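Local coordinates for PA14 domain-containing protein (Clostridium clariflavum, PDB 6QDI), which probably senses plant biomass outside the cell as an RsgI-like anti-sigma factor, its tandem calcium-binding PA14 domains being the likely sugar-binding elements, at residues Asp163-Thr168 with Arg265-Ala270; Ser199-Gly204 with Glu259-Tyr264; Val218-Gly223 with Trp237-Ile242. All blocks are in the same frame, centred on the assembly; numbering follows the deposited sequence. Where two conformers were deposited one is given.

Contact 1 of 3, residues Asp163-Thr168 with Arg265-Ala270. With CA (calcium ion), chain E; CA (calcium ion), chain F.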
loop_
_atom_site.group_PDB
_atom_site.type_symbol
_atom_site.label_atom_id
_atom_site.label_comp_id
_atom_site.label_asym_id
_atom_site.label_seq_id
_atom_site.Cartn_x
_atom_site.Cartn_y
_atom_site.Cartn_z
ATOM N N ASP A 163 9.163 18.509 -8.139
ATOM C CA ASP A 163 8.865 18.029 -9.484
ATOM C C ASP A 163 10.085 17.586 -10.257
ATOM O O ASP A 163 9.965 16.878 -11.259
ATOM C CB ASP A 163 8.126 19.119 -10.277
ATOM C CG ASP A 163 6.803 18.700 -10.888
ATOM O OD1 ASP A 163 6.368 17.559 -10.709
ATOM O OD2 ASP A 163 6.174 19.580 -11.535
ATOM N N GLU A 164 11.269 18.006 -9.843
ATOM C CA GLU A 164 12.516 17.491 -10.406
ATOM C C GLU A 164 13.087 16.449 -9.459
ATOM O O GLU A 164 12.756 16.439 -8.267
ATOM C CB GLU A 164 13.534 18.627 -10.598
ATOM C CG GLU A 164 13.094 19.644 -11.624
ATOM C CD GLU A 164 13.307 19.179 -13.047
ATOM O OE1 GLU A 164 14.267 18.434 -13.365
ATOM O OE2 GLU A 164 12.502 19.616 -13.890
ATOM N N ASP A 165 13.973 15.611 -9.980
ATOM C CA ASP A 165 14.594 14.527 -9.197
ATOM C C ASP A 165 15.723 14.970 -8.287
ATOM O O ASP A 165 16.329 14.132 -7.647
ATOM C CB ASP A 165 14.946 13.359 -10.119
ATOM C CG ASP A 165 16.111 13.605 -10.985
ATOM O OD1 ASP A 165 16.937 14.486 -10.661
ATOM O OD2 ASP A 165 16.273 12.882 -12.001
ATOM N N ASN A 166 15.996 16.278 -8.242
ATOM C CA ASN A 166 17.155 16.808 -7.562
ATOM C C ASN A 166 16.773 17.817 -6.481
ATOM O O ASN A 166 17.551 18.730 -6.190
ATOM C CB ASN A 166 18.139 17.429 -8.556
ATOM C CG ASN A 166 17.581 18.677 -9.213
ATOM O OD1 ASN A 166 16.386 18.929 -9.106
ATOM N ND2 ASN A 166 18.423 19.472 -9.845
ATOM N N LEU A 167 15.606 17.651 -5.863
ATOM C CA LEU A 167 15.164 18.504 -4.755
ATOM C C LEU A 167 14.972 19.947 -5.194
ATOM O O LEU A 167 15.189 20.868 -4.435
ATOM C CB LEU A 167 16.077 18.406 -3.525
ATOM C CG LEU A 167 16.245 16.979 -2.983
ATOM C CD1 LEU A 167 17.301 16.946 -1.876
ATOM C CD2 LEU A 167 14.939 16.371 -2.429
ATOM N N THR A 168 14.468 20.128 -6.419
ATOM C CA THR A 168 14.104 21.472 -6.929
ATOM C C THR A 168 12.720 21.426 -7.569
ATOM O O THR A 168 12.152 20.350 -7.842
ATOM C CB THR A 168 15.138 22.051 -7.920
ATOM O OG1 THR A 168 15.090 21.310 -9.150
ATOM C CG2 THR A 168 16.519 22.012 -7.305
ATOM N N ARG A 265 14.669 10.043 -4.143
ATOM C CA ARG A 265 14.364 10.354 -5.523
ATOM C C ARG A 265 13.986 9.113 -6.324
ATOM O O ARG A 265 14.490 7.999 -6.081
ATOM C CB ARG A 265 15.553 11.026 -6.208
ATOM C CG ARG A 265 16.728 10.116 -6.412
ATOM C CD ARG A 265 18.036 10.792 -6.547
ATOM N NE ARG A 265 18.076 11.844 -7.520
ATOM C CZ ARG A 265 19.205 12.288 -8.063
ATOM N NH1 ARG A 265 20.357 11.708 -7.805
ATOM N NH2 ARG A 265 19.143 13.301 -8.902
ATOM N N ASN A 266 13.123 9.361 -7.299
ATOM C CA ASN A 266 12.915 8.431 -8.418
ATOM C C ASN A 266 13.515 9.118 -9.632
ATOM O O ASN A 266 13.213 10.278 -9.908
ATOM C CB ASN A 266 11.429 8.164 -8.662
ATOM C CG ASN A 266 11.206 7.006 -9.631
ATOM O OD1 ASN A 266 12.158 6.364 -10.078
ATOM N ND2 ASN A 266 9.960 6.726 -9.956
ATOM N N THR A 267 14.339 8.392 -10.380
ATOM C CA THR A 267 14.935 8.904 -11.607
ATOM C C THR A 267 14.415 8.209 -12.867
ATOM O O THR A 267 14.846 8.544 -13.963
ATOM C CB THR A 267 16.477 8.866 -11.573
ATOM O OG1 THR A 267 16.924 7.516 -11.450
ATOM C CG2 THR A 267 17.044 9.731 -10.458
ATOM N N GLY A 268 13.513 7.240 -12.690
ATOM C CA GLY A 268 12.907 6.576 -13.826
ATOM C C GLY A 268 12.264 5.256 -13.358
ATOM O O GLY A 268 12.694 4.622 -12.393
ATOM N N LEU A 269 11.276 4.808 -14.124
ATOM C CA LEU A 269 10.535 3.594 -13.829
ATOM C C LEU A 269 9.911 3.707 -12.435
ATOM O O LEU A 269 9.341 4.745 -12.107
ATOM C CB LEU A 269 11.389 2.324 -14.017
ATOM C CG LEU A 269 12.158 2.174 -15.323
ATOM C CD1 LEU A 269 12.869 0.819 -15.333
ATOM C CD2 LEU A 269 11.227 2.254 -16.501
ATOM N N ALA A 270 9.887 2.626 -11.654
ATOM C CA ALA A 270 9.136 2.642 -10.428
ATOM C C ALA A 270 9.808 3.440 -9.323
ATOM O O ALA A 270 11.000 3.782 -9.403
ATOM C CB ALA A 270 8.886 1.194 -9.980
HETATM CA CA CA E . 13.147 4.152 -10.177
HETATM CA CA CA F . 9.407 15.361 -12.938
HETATM O O HOH W 1 7.457 15.188 -11.621
HETATM O O HOH W 2 15.857 11.384 -14.127
HETATM O O HOH W 3 8.591 17.442 -13.831
HETATM O O HOH W 4 11.458 15.773 -14.007
#

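Contact 2 of 3, residues Ser199-Gly204 with Glu259-Tyr264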
loop_
_atom_site.group_PDB
_atom_site.type_symbol
_atom_site.label_atom_id
_atom_site.label_comp_id
_atom_site.label_asym_id
_atom_site.label_seq_id
_atom_site.Cartn_x
_atom_site.Cartn_y
_atom_site.Cartn_z
ATOM N N SER A 199 11.348 14.007 -6.525
ATOM C CA SER A 199 12.095 13.805 -5.292
ATOM C C SER A 199 11.329 14.359 -4.110
ATOM O O SER A 199 10.347 15.097 -4.272
ATOM C CB SER A 199 13.499 14.391 -5.408
ATOM O OG SER A 199 13.477 15.763 -5.754
ATOM N N VAL A 200 11.758 13.960 -2.918
ATOM C CA VAL A 200 11.085 14.281 -1.675
ATOM C C VAL A 200 12.133 14.549 -0.607
ATOM O O VAL A 200 13.131 13.858 -0.521
ATOM C CB VAL A 200 10.184 13.134 -1.210
ATOM C CG1 VAL A 200 9.453 13.509 0.066
ATOM C CG2 VAL A 200 9.173 12.731 -2.277
ATOM N N ARG A 201 11.844 15.558 0.228
ATOM C CA ARG A 201 12.570 15.740 1.478
ATOM C C ARG A 201 11.603 15.604 2.632
ATOM O O ARG A 201 10.607 16.315 2.723
ATOM C CB ARG A 201 13.234 17.118 1.533
ATOM C CG ARG A 201 13.873 17.466 2.875
ATOM C CD ARG A 201 14.841 18.628 2.768
ATOM N NE ARG A 201 14.189 19.833 2.267
ATOM C CZ ARG A 201 14.726 20.681 1.410
ATOM N NH1 ARG A 201 15.927 20.487 0.889
ATOM N NH2 ARG A 201 14.019 21.733 1.019
ATOM N N TRP A 202 11.904 14.686 3.560
ATOM C CA TRP A 202 11.191 14.562 4.818
ATOM C C TRP A 202 12.096 15.067 5.937
ATOM O O TRP A 202 13.282 14.721 5.995
ATOM C CB TRP A 202 10.783 13.108 5.103
ATOM C CG TRP A 202 9.664 12.601 4.253
ATOM C CD1 TRP A 202 8.353 12.896 4.405
ATOM C CD2 TRP A 202 9.761 11.699 3.136
ATOM N NE1 TRP A 202 7.616 12.246 3.464
ATOM C CE2 TRP A 202 8.456 11.495 2.680
ATOM C CE3 TRP A 202 10.812 11.044 2.503
ATOM C CZ2 TRP A 202 8.170 10.651 1.604
ATOM C CZ3 TRP A 202 10.540 10.228 1.438
ATOM C CH2 TRP A 202 9.236 10.027 0.998
ATOM N N THR A 203 11.524 15.859 6.836
ATOM C CA THR A 203 12.247 16.386 7.960
ATOM C C THR A 203 11.409 16.328 9.237
ATOM O O THR A 203 10.193 16.413 9.232
ATOM C CB THR A 203 12.681 17.850 7.698
ATOM O OG1 THR A 203 11.542 18.659 7.403
ATOM C CG2 THR A 203 13.738 17.967 6.634
ATOM N N GLY A 204 12.124 16.265 10.353
ATOM C CA GLY A 204 11.523 16.350 11.672
ATOM C C GLY A 204 12.366 15.615 12.659
ATOM O O GLY A 204 13.611 15.705 12.620
ATOM N N GLU A 259 17.145 14.042 15.337
ATOM C CA GLU A 259 16.828 14.895 14.173
ATOM C C GLU A 259 16.981 14.074 12.901
ATOM O O GLU A 259 17.987 13.418 12.712
ATOM C CB GLU A 259 17.739 16.105 14.156
ATOM C CG GLU A 259 17.333 17.179 13.157
ATOM C CD GLU A 259 18.289 18.383 13.179
ATOM O OE1 GLU A 259 18.797 18.866 12.122
ATOM O OE2 GLU A 259 18.565 18.881 14.218
ATOM N N VAL A 260 15.976 14.122 12.015
ATOM C CA VAL A 260 16.020 13.331 10.789
ATOM C C VAL A 260 15.813 14.210 9.581
ATOM O O VAL A 260 14.888 15.043 9.539
ATOM C CB VAL A 260 15.022 12.170 10.829
ATOM C CG1 VAL A 260 13.593 12.567 11.040
ATOM C CG2 VAL A 260 15.144 11.257 9.625
ATOM N N MET A 261 16.620 13.932 8.554
ATOM C CA MET A 261 16.363 14.448 7.198
ATOM C C MET A 261 16.547 13.254 6.273
ATOM O O MET A 261 17.620 12.647 6.223
ATOM C CB MET A 261 17.311 15.577 6.822
ATOM C CG MET A 261 17.047 16.119 5.420
ATOM S SD MET A 261 18.128 17.450 4.930
ATOM C CE MET A 261 17.736 18.712 6.067
ATOM N N LEU A 262 15.471 12.899 5.565
ATOM C CA LEU A 262 15.469 11.771 4.643
ATOM C C LEU A 262 15.183 12.340 3.271
ATOM O O LEU A 262 14.123 12.953 3.040
ATOM C CB LEU A 262 14.452 10.721 5.062
ATOM C CG LEU A 262 14.264 9.545 4.130
ATOM C CD1 LEU A 262 15.501 8.732 3.955
ATOM C CD2 LEU A 262 13.127 8.682 4.620
ATOM N N LEU A 263 16.133 12.163 2.358
ATOM C CA LEU A 263 16.003 12.631 0.974
ATOM C C LEU A 263 15.796 11.408 0.090
ATOM O O LEU A 263 16.423 10.384 0.297
ATOM C CB LEU A 263 17.277 13.367 0.520
ATOM C CG LEU A 263 17.716 14.623 1.278
ATOM C CD1 LEU A 263 16.552 15.454 1.786
ATOM C CD2 LEU A 263 18.641 14.338 2.451
ATOM N N TYR A 264 14.907 11.552 -0.886
ATOM C CA TYR A 264 14.511 10.445 -1.741
ATOM C C TYR A 264 14.345 10.911 -3.169
ATOM O O TYR A 264 13.865 12.023 -3.393
ATOM C CB TYR A 264 13.162 9.870 -1.204
ATOM C CG TYR A 264 12.533 8.986 -2.243
ATOM C CD1 TYR A 264 13.069 7.729 -2.546
ATOM C CD2 TYR A 264 11.551 9.483 -3.062
ATOM C CE1 TYR A 264 12.620 7.023 -3.634
ATOM C CE2 TYR A 264 11.129 8.777 -4.160
ATOM C CZ TYR A 264 11.675 7.550 -4.453
ATOM O OH TYR A 264 11.223 6.871 -5.578
#

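Contact 3 of 3, residues Val218-Gly223 with Trp237-Ile242. With CA (calcium ion), chain E.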
loop_
_atom_site.group_PDB
_atom_site.type_symbol
_atom_site.label_atom_id
_atom_site.label_comp_id
_atom_site.label_asym_id
_atom_site.label_seq_id
_atom_site.Cartn_x
_atom_site.Cartn_y
_atom_site.Cartn_z
ATOM N N VAL A 218 16.723 1.944 5.376
ATOM C CA VAL A 218 16.055 2.679 4.305
ATOM C C VAL A 218 16.065 1.791 3.078
ATOM O O VAL A 218 17.137 1.418 2.563
ATOM C CB VAL A 218 16.767 3.999 4.006
ATOM C CG1 VAL A 218 16.125 4.725 2.846
ATOM C CG2 VAL A 218 16.728 4.878 5.227
ATOM N N SER A 219 14.875 1.441 2.597
ATOM C CA SER A 219 14.728 0.675 1.345
ATOM C C SER A 219 14.233 1.646 0.289
ATOM O O SER A 219 13.297 2.364 0.535
ATOM C CB SER A 219 13.725 -0.431 1.553
ATOM O OG SER A 219 14.114 -1.313 2.570
ATOM N N TYR A 220 14.876 1.682 -0.865
ATOM C CA TYR A 220 14.645 2.754 -1.847
ATOM C C TYR A 220 14.698 2.230 -3.271
ATOM O O TYR A 220 15.457 1.286 -3.590
ATOM C CB TYR A 220 15.684 3.910 -1.676
ATOM C CG TYR A 220 17.123 3.445 -1.745
ATOM C CD1 TYR A 220 17.796 3.005 -0.627
ATOM C CD2 TYR A 220 17.830 3.390 -2.956
ATOM C CE1 TYR A 220 19.086 2.494 -0.693
ATOM C CE2 TYR A 220 19.135 2.921 -2.996
ATOM C CZ TYR A 220 19.748 2.447 -1.884
ATOM O OH TYR A 220 21.034 1.941 -1.882
ATOM N N ASP A 221 13.937 2.933 -4.110
ATOM C CA ASP A 221 14.054 2.817 -5.566
ATOM C C ASP A 221 13.855 4.268 -6.016
ATOM O O ASP A 221 12.713 4.734 -5.966
ATOM C CB ASP A 221 12.957 1.928 -6.142
ATOM C CG ASP A 221 12.915 1.940 -7.645
ATOM O OD1 ASP A 221 13.591 2.838 -8.260
ATOM O OD2 ASP A 221 12.221 1.085 -8.220
ATOM N N ASP A 222 14.908 5.041 -6.337
ATOM C CA ASP A 222 16.241 4.595 -6.668
ATOM C C ASP A 222 17.400 5.407 -6.117
ATOM O O ASP A 222 18.540 5.086 -6.424
ATOM C CB ASP A 222 16.392 4.365 -8.193
ATOM C CG ASP A 222 16.031 5.571 -8.976
ATOM O OD1 ASP A 222 16.859 6.535 -9.000
ATOM O OD2 ASP A 222 14.933 5.631 -9.581
ATOM N N GLY A 223 17.134 6.402 -5.283
ATOM C CA GLY A 223 18.200 7.050 -4.529
ATOM C C GLY A 223 17.661 7.570 -3.216
ATOM O O GLY A 223 16.478 7.933 -3.121
ATOM N N TRP A 237 22.441 8.708 -2.725
ATOM C CA TRP A 237 21.717 9.632 -3.578
ATOM C C TRP A 237 21.870 9.311 -5.037
ATOM O O TRP A 237 20.935 9.463 -5.798
ATOM C CB TRP A 237 22.190 11.056 -3.310
ATOM C CG TRP A 237 21.361 12.077 -3.949
ATOM C CD1 TRP A 237 21.745 13.013 -4.873
ATOM C CD2 TRP A 237 19.962 12.335 -3.707
ATOM N NE1 TRP A 237 20.695 13.804 -5.226
ATOM C CE2 TRP A 237 19.582 13.392 -4.544
ATOM C CE3 TRP A 237 18.984 11.745 -2.903
ATOM C CZ2 TRP A 237 18.282 13.890 -4.563
ATOM C CZ3 TRP A 237 17.692 12.252 -2.934
ATOM C CH2 TRP A 237 17.367 13.302 -3.759
ATOM N N THR A 238 23.052 8.877 -5.433
ATOM C CA THR A 238 23.283 8.534 -6.832
ATOM C C THR A 238 23.375 7.045 -7.041
ATOM O O THR A 238 23.906 6.604 -8.075
ATOM C CB THR A 238 24.547 9.205 -7.367
ATOM O OG1 THR A 238 25.640 8.845 -6.536
ATOM C CG2 THR A 238 24.376 10.703 -7.371
ATOM N N ALA A 239 22.849 6.245 -6.103
ATOM C CA ALA A 239 23.031 4.809 -6.201
ATOM C C ALA A 239 22.312 4.259 -7.478
ATOM O O ALA A 239 22.785 3.269 -8.034
ATOM C CB ALA A 239 22.561 4.135 -4.929
ATOM N N SER A 240 21.222 4.904 -7.928
ATOM C CA SER A 240 20.494 4.554 -9.168
ATOM C C SER A 240 20.263 3.051 -9.141
ATOM O O SER A 240 20.719 2.324 -10.056
ATOM C CB SER A 240 21.308 5.021 -10.401
ATOM O OG SER A 240 20.600 4.896 -11.627
ATOM N N GLU A 241 19.639 2.553 -8.088
ATOM C CA GLU A 241 19.380 1.116 -7.929
ATOM C C GLU A 241 18.180 0.923 -6.994
ATOM O O GLU A 241 17.748 1.815 -6.256
ATOM C CB GLU A 241 20.604 0.430 -7.240
ATOM C CG GLU A 241 20.885 0.960 -5.811
ATOM C CD GLU A 241 22.043 0.295 -5.064
ATOM O OE1 GLU A 241 22.616 -0.701 -5.583
ATOM O OE2 GLU A 241 22.361 0.784 -3.931
ATOM N N ILE A 242 17.688 -0.305 -6.962
ATOM C CA ILE A 242 16.697 -0.727 -5.971
ATOM C C ILE A 242 17.463 -1.481 -4.914
ATOM O O ILE A 242 18.060 -2.505 -5.220
ATOM C CB ILE A 242 15.633 -1.661 -6.591
ATOM C CG1 ILE A 242 14.983 -0.990 -7.812
ATOM C CG2 ILE A 242 14.584 -2.061 -5.537
ATOM C CD1 ILE A 242 14.187 -1.923 -8.701
HETATM CA CA CA E . 13.147 4.152 -10.177
HETATM O O HOH W 5 19.310 7.619 -7.957
#

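Contact 1 of 3, residues Asp163-Thr168 with Arg265-Ala270
In both D165 and R265, CG lies between the backbone N and the carbonyl carbon (chi1 74° for D165), starting the two side chains toward each other, and the bend of the arginine at chi3 (-51°) turns NE toward D165 O. The guanidinium then takes D165 side-on with two nitrogens. R265 NE donates to the backbone D165 O over 2.9 Å, and R265 NH2 forms a salt bridge with D165 OD1 at 3.1 Å; a second, weak bond runs from NH2 to D165 O. The carboxylate is not coplanar with its partner: the two planes stand 86° apart, and NH2 reaches OD1 from above the carboxylate plane. D165 O and OD1, with W237 O taking NH1, hold the rotation of the arginine tip. T267 CG2 lies over one guanidinium face toward its rim and also touches D165 OD2 at 3.6 Å. A water bridges further, donating to D165 OD2 and to T267 O. Beyond R265 the chain leaves strand 257-266 and wraps a calcium ion, bound by N266 OD1 at 2.4 Å, with G268 O and A270 O as further ligands and D221 and D222 contributing from the corner after strand 212-220. G268 N donates to N266 OD1 (3.1 Å), an Asx turn, and N266 ND2 to L269 O (3.0 Å), so both ends of the amide are held while OD1 faces the metal. At the other end of the contact, D163 O binds a second calcium ion, which D195 and K197 also ligate. At the surface, the D165-R265 salt bridge and the bond to D165 O thus join two calcium-binding loops of the second PA14 domain.

Contact 2 of 3, residues Ser199-Gly204 with Glu259-Tyr264
V200, W202 and G204 pair with Y264, L262 and V260 through six backbone hydrogen bonds, two at each antiparallel hydrogen-bonded pair. The two bonds of the W202-L262 pair are nearly straight, with 177° for W202 N to L262 O. With an angle of 173° between the segment directions and axes 4.8 Å apart, the strands run regularly side by side. CA-H...O contacts add to these bonds at the intervening positions, the shortest from M261 CA to W202 O at 3.3 Å.

Apolar packing divides between the two faces. On the face of V200, W202, V260, L262 and Y264, the indole lies beside L262 and Y264 and points the same way: W202 CE3 meets L262 CD2 at 3.9 Å, and W202 CZ3 meets Y264 CB at 3.7 Å. V200 CG1 sits over the centre of the indole, while its other methyl, CG2, reaches the edge of the Y264 ring at CD2 (4.1 Å). F181 and W183 bring further rings to W202 and Y264. On the opposite face, R201 CD, carried outward by an extended start to the chain (chi2 164°), meets M261 SD at 4.1 Å, and T203 CG2 touches M261 CG at 4.0 Å. Here the arginine contributes its aliphatic stem.

The polar ends find partners outside the two strands. R201 NE forms a salt bridge with E160, W202 NE1 donates to D176, Y264 OH bonds to the backbone oxygen of D221, and S199 OG bonds to E164 O and L167 N. Strands 157-162 and 223-228 flank the pair on either side, making 198-207 and 257-266 central strands of an antiparallel sheet in the beta-sandwich fold of a PA14 domain.

Contact 3 of 3, residues Val218-Gly223 with Trp237-Ile242
D221 and D222, joined by a cis peptide bond, supply the acidic pair of a PA14 calcium site, and E241 and I242 pack against them. D221 OD1 and D222 OD2 each bind the ion at 2.4 Å; N266, G268 and A270 complete the set of protein ligands. D221 OD2, the oxygen that does not bind the ion, has I242 CG1 at 3.5 Å. On D222, CB packs against E241 O, and OD1 accepts a hydrogen bond from T267, a second-shell contact that helps orient the carboxylate.

One shell further out, the backbones join: E241 N donates to D222 O at 3.2 Å. D222 CA makes a CA-H...O contact with E241 O, and I242 CA a similar one with Y220 O. D222 and G223 both face R265 in a classic beta bulge, where the chain turns between sheets; G223 CA lies near W237 O.

Outermost lies Y220. Its CG stands between the backbone N and the carbonyl carbon (chi1 55°), which turns the ring toward E241; the two side chains cross obliquely, with A239 CB 4.1 Å from Y220 CE2. N243 holds the other carboxylate oxygen, E241 OE1. Y220 OH donates to E241 OE2 over 2.7 Å, arriving on the anti side, 24° out of the carboxylate plane.

Contact 2 is the buried one, a strand pair fixed by regular backbone bonds and apolar faces; contact 1 lies at the surface and relies on a salt bridge and metal ligands. Contact 3 is partly buried and combines metal-binding carboxylates and a tyrosine-glutamate hydrogen bond with loose backbone pairing. Strand 257-266 runs through contacts 1 and 2, carrying the sheet from Y264 directly into the calcium loop. Contacts 1 and 3 share one calcium ion, for which 218-223 supplies carboxylates and 265-270 an asparagine side-chain oxygen and two backbone oxygens. Side-chain hydroxyls connect all three: a threonine joins contacts 1 and 3, a tyrosine contacts 2 and 3, and a serine contacts 1 and 2.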